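Calcium uptake protein 2, mitochondrial (Homo sapiens, PDB 6AGH) probably senses calcium through its EF-hand domains and, as a dimerizing MICU-family protein, regulates calcium influx through the mitochondrial calcium uniporter. Local coordinates at residues Leu26-Phe31 and Ile99-Tyr104. Residues are numbered along the deposited sequence; the frame is centred on the assembly and turned at random.
Sequences LRKQRF and ISYTEY
Phe31 and Tyr101 mark the nearest backbone approach, CA to CA 7.0 Å, where helix 26-33 meets the first turn of helix 101-112, which has Ser100 at its N-cap. No hydrogen bond spans the two segments; an aromatic cluster of Phe31, Tyr101 and Tyr104 joins the two helices. Tyr101 turns its ring edge to the face of Phe31, an edge-to-face pair with centroids 5.1 Å apart and planes at 65°. CA of Tyr101 stands over the same ring, 3.9 Å from its centroid, a CH-pi contact. Tyr104 meets Phe31 obliquely, with CD2 3.6 Å from CD1 of Phe31. The chi1 of Phe31 (165°) swings CG away from its own N and out toward helix 101-112, and the side chain packs against both tyrosines; Met45 and Tyr43 also touch it. Shortening Phe31 to alanine removes the ring, which would probably leave a gap beside the two tyrosines and strip the Tyr101 edge of its aromatic face. Arg30 passes Tyr104 OH without bonding it; its guanidinium instead donates to the carbonyls of Ser53 and Glu57. The extended Lys28 chain, whose NZ pairs with Glu42, crosses Tyr101 so that CG sits 4.0 Å from the ring centroid, 15° off the normal.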
loop_
_atom_site.group_PDB
_atom_site.type_symbol
_atom_site.label_atom_id
_atom_site.label_comp_id
_atom_site.label_asym_id
_atom_site.label_seq_id
_atom_site.Cartn_x
_atom_site.Cartn_y
_atom_site.Cartn_z
ATOM N N LEU A 26 9.886 -24.352 13.528
ATOM C CA LEU A 26 11.166 -24.087 12.875
ATOM C C LEU A 26 11.788 -22.781 13.362
ATOM O O LEU A 26 12.999 -22.721 13.622
ATOM C CB LEU A 26 10.982 -24.081 11.352
ATOM C CG LEU A 26 10.453 -22.842 10.617
ATOM C CD1 LEU A 26 10.658 -22.976 9.115
ATOM C CD2 LEU A 26 8.983 -22.585 10.932
ATOM N N ARG A 27 10.974 -21.732 13.509
ATOM C CA ARG A 27 11.489 -20.456 13.995
ATOM C C ARG A 27 12.100 -20.608 15.380
ATOM O O ARG A 27 13.192 -20.089 15.649
ATOM C CB ARG A 27 10.373 -19.411 14.017
ATOM C CG ARG A 27 10.075 -18.780 12.666
ATOM C CD ARG A 27 11.013 -17.621 12.371
ATOM N NE ARG A 27 11.075 -17.316 10.944
ATOM C CZ ARG A 27 10.179 -16.579 10.296
ATOM N NH1 ARG A 27 9.146 -16.062 10.946
ATOM N NH2 ARG A 27 10.317 -16.354 8.996
ATOM N N LYS A 28 11.418 -21.330 16.269
ATOM C CA LYS A 28 11.943 -21.514 17.614
ATOM C C LYS A 28 13.158 -22.428 17.618
ATOM O O LYS A 28 14.050 -22.261 18.458
ATOM C CB LYS A 28 10.857 -22.061 18.538
ATOM C CG LYS A 28 11.209 -21.941 20.009
ATOM C CD LYS A 28 10.036 -22.300 20.898
ATOM C CE LYS A 28 10.300 -21.867 22.329
ATOM N NZ LYS A 28 9.143 -22.153 23.218
ATOM N N GLN A 29 13.211 -23.401 16.707
ATOM C CA GLN A 29 14.415 -24.212 16.586
ATOM C C GLN A 29 15.611 -23.337 16.230
ATOM O O GLN A 29 16.673 -23.440 16.855
ATOM C CB GLN A 29 14.208 -25.309 15.542
ATOM C CG GLN A 29 13.029 -26.212 15.854
ATOM C CD GLN A 29 13.145 -26.892 17.200
ATOM O OE1 GLN A 29 14.246 -27.172 17.675
ATOM N NE2 GLN A 29 12.005 -27.133 17.843
ATOM N N ARG A 30 15.437 -22.437 15.260
ATOM C CA ARG A 30 16.520 -21.538 14.867
ATOM C C ARG A 30 16.924 -20.628 16.027
ATOM O O ARG A 30 18.114 -20.495 16.350
ATOM C CB ARG A 30 16.083 -20.722 13.650
ATOM C CG ARG A 30 17.134 -19.785 13.100
ATOM C CD ARG A 30 16.859 -19.522 11.624
ATOM N NE ARG A 30 18.064 -19.149 10.890
ATOM C CZ ARG A 30 18.660 -17.965 10.966
ATOM N NH1 ARG A 30 18.167 -17.016 11.749
ATOM N NH2 ARG A 30 19.752 -17.731 10.256
ATOM N N PHE A 31 15.935 -19.975 16.654
ATOM C CA PHE A 31 16.182 -19.151 17.836
ATOM C C PHE A 31 16.966 -19.913 18.896
ATOM O O PHE A 31 17.853 -19.352 19.553
ATOM C CB PHE A 31 14.845 -18.663 18.404
ATOM C CG PHE A 31 14.929 -18.108 19.801
ATOM C CD1 PHE A 31 15.241 -16.776 20.017
ATOM C CD2 PHE A 31 14.672 -18.917 20.898
ATOM C CE1 PHE A 31 15.299 -16.266 21.303
ATOM C CE2 PHE A 31 14.738 -18.414 22.184
ATOM C CZ PHE A 31 15.053 -17.088 22.387
ATOM N N ILE A 99 17.075 -11.079 25.220
ATOM C CA ILE A 99 15.990 -11.031 24.247
ATOM C C ILE A 99 15.259 -12.363 24.345
ATOM O O ILE A 99 15.839 -13.413 24.038
ATOM C CB ILE A 99 16.486 -10.789 22.814
ATOM C CG1 ILE A 99 16.903 -9.328 22.636
ATOM C CG2 ILE A 99 15.408 -11.158 21.799
ATOM C CD1 ILE A 99 18.032 -9.135 21.650
ATOM N N SER A 100 14.004 -12.335 24.787
ATOM C CA SER A 100 13.209 -13.555 24.830
ATOM C C SER A 100 12.796 -13.961 23.415
ATOM O O SER A 100 13.056 -13.264 22.431
ATOM C CB SER A 100 11.993 -13.378 25.736
ATOM O OG SER A 100 11.288 -12.189 25.442
ATOM N N TYR A 101 12.143 -15.120 23.311
ATOM C CA TYR A 101 11.758 -15.633 22.001
ATOM C C TYR A 101 10.696 -14.754 21.342
ATOM O O TYR A 101 10.825 -14.393 20.164
ATOM C CB TYR A 101 11.268 -17.075 22.138
ATOM C CG TYR A 101 10.658 -17.634 20.880
ATOM C CD1 TYR A 101 11.439 -17.872 19.758
ATOM C CD2 TYR A 101 9.305 -17.940 20.817
ATOM C CE1 TYR A 101 10.889 -18.387 18.606
ATOM C CE2 TYR A 101 8.746 -18.460 19.668
ATOM C CZ TYR A 101 9.543 -18.681 18.566
ATOM O OH TYR A 101 8.991 -19.197 17.418
ATOM N N THR A 102 9.651 -14.383 22.093
ATOM C CA THR A 102 8.631 -13.480 21.564
ATOM C C THR A 102 9.234 -12.151 21.120
ATOM O O THR A 102 8.838 -11.600 20.088
ATOM C CB THR A 102 7.533 -13.249 22.601
ATOM O OG1 THR A 102 8.121 -12.980 23.879
ATOM C CG2 THR A 102 6.649 -14.483 22.713
ATOM N N GLU A 103 10.175 -11.608 21.899
ATOM C CA GLU A 103 10.836 -10.380 21.472
ATOM C C GLU A 103 11.685 -10.604 20.229
ATOM O O GLU A 103 11.906 -9.666 19.456
ATOM C CB GLU A 103 11.692 -9.803 22.600
ATOM C CG GLU A 103 10.946 -9.584 23.898
ATOM C CD GLU A 103 11.793 -8.882 24.936
ATOM O OE1 GLU A 103 11.227 -8.393 25.937
ATOM O OE2 GLU A 103 13.026 -8.818 24.756
ATOM N N TYR A 104 12.151 -11.834 20.010
ATOM C CA TYR A 104 12.949 -12.120 18.823
ATOM C C TYR A 104 12.074 -12.197 17.577
ATOM O O TYR A 104 12.460 -11.701 16.513
ATOM C CB TYR A 104 13.740 -13.413 19.033
ATOM C CG TYR A 104 14.141 -14.143 17.770
ATOM C CD1 TYR A 104 15.250 -13.746 17.035
ATOM C CD2 TYR A 104 13.422 -15.247 17.328
ATOM C CE1 TYR A 104 15.624 -14.422 15.888
ATOM C CE2 TYR A 104 13.788 -15.928 16.183
ATOM C CZ TYR A 104 14.889 -15.511 15.468
ATOM O OH TYR A 104 15.254 -16.189 14.327
#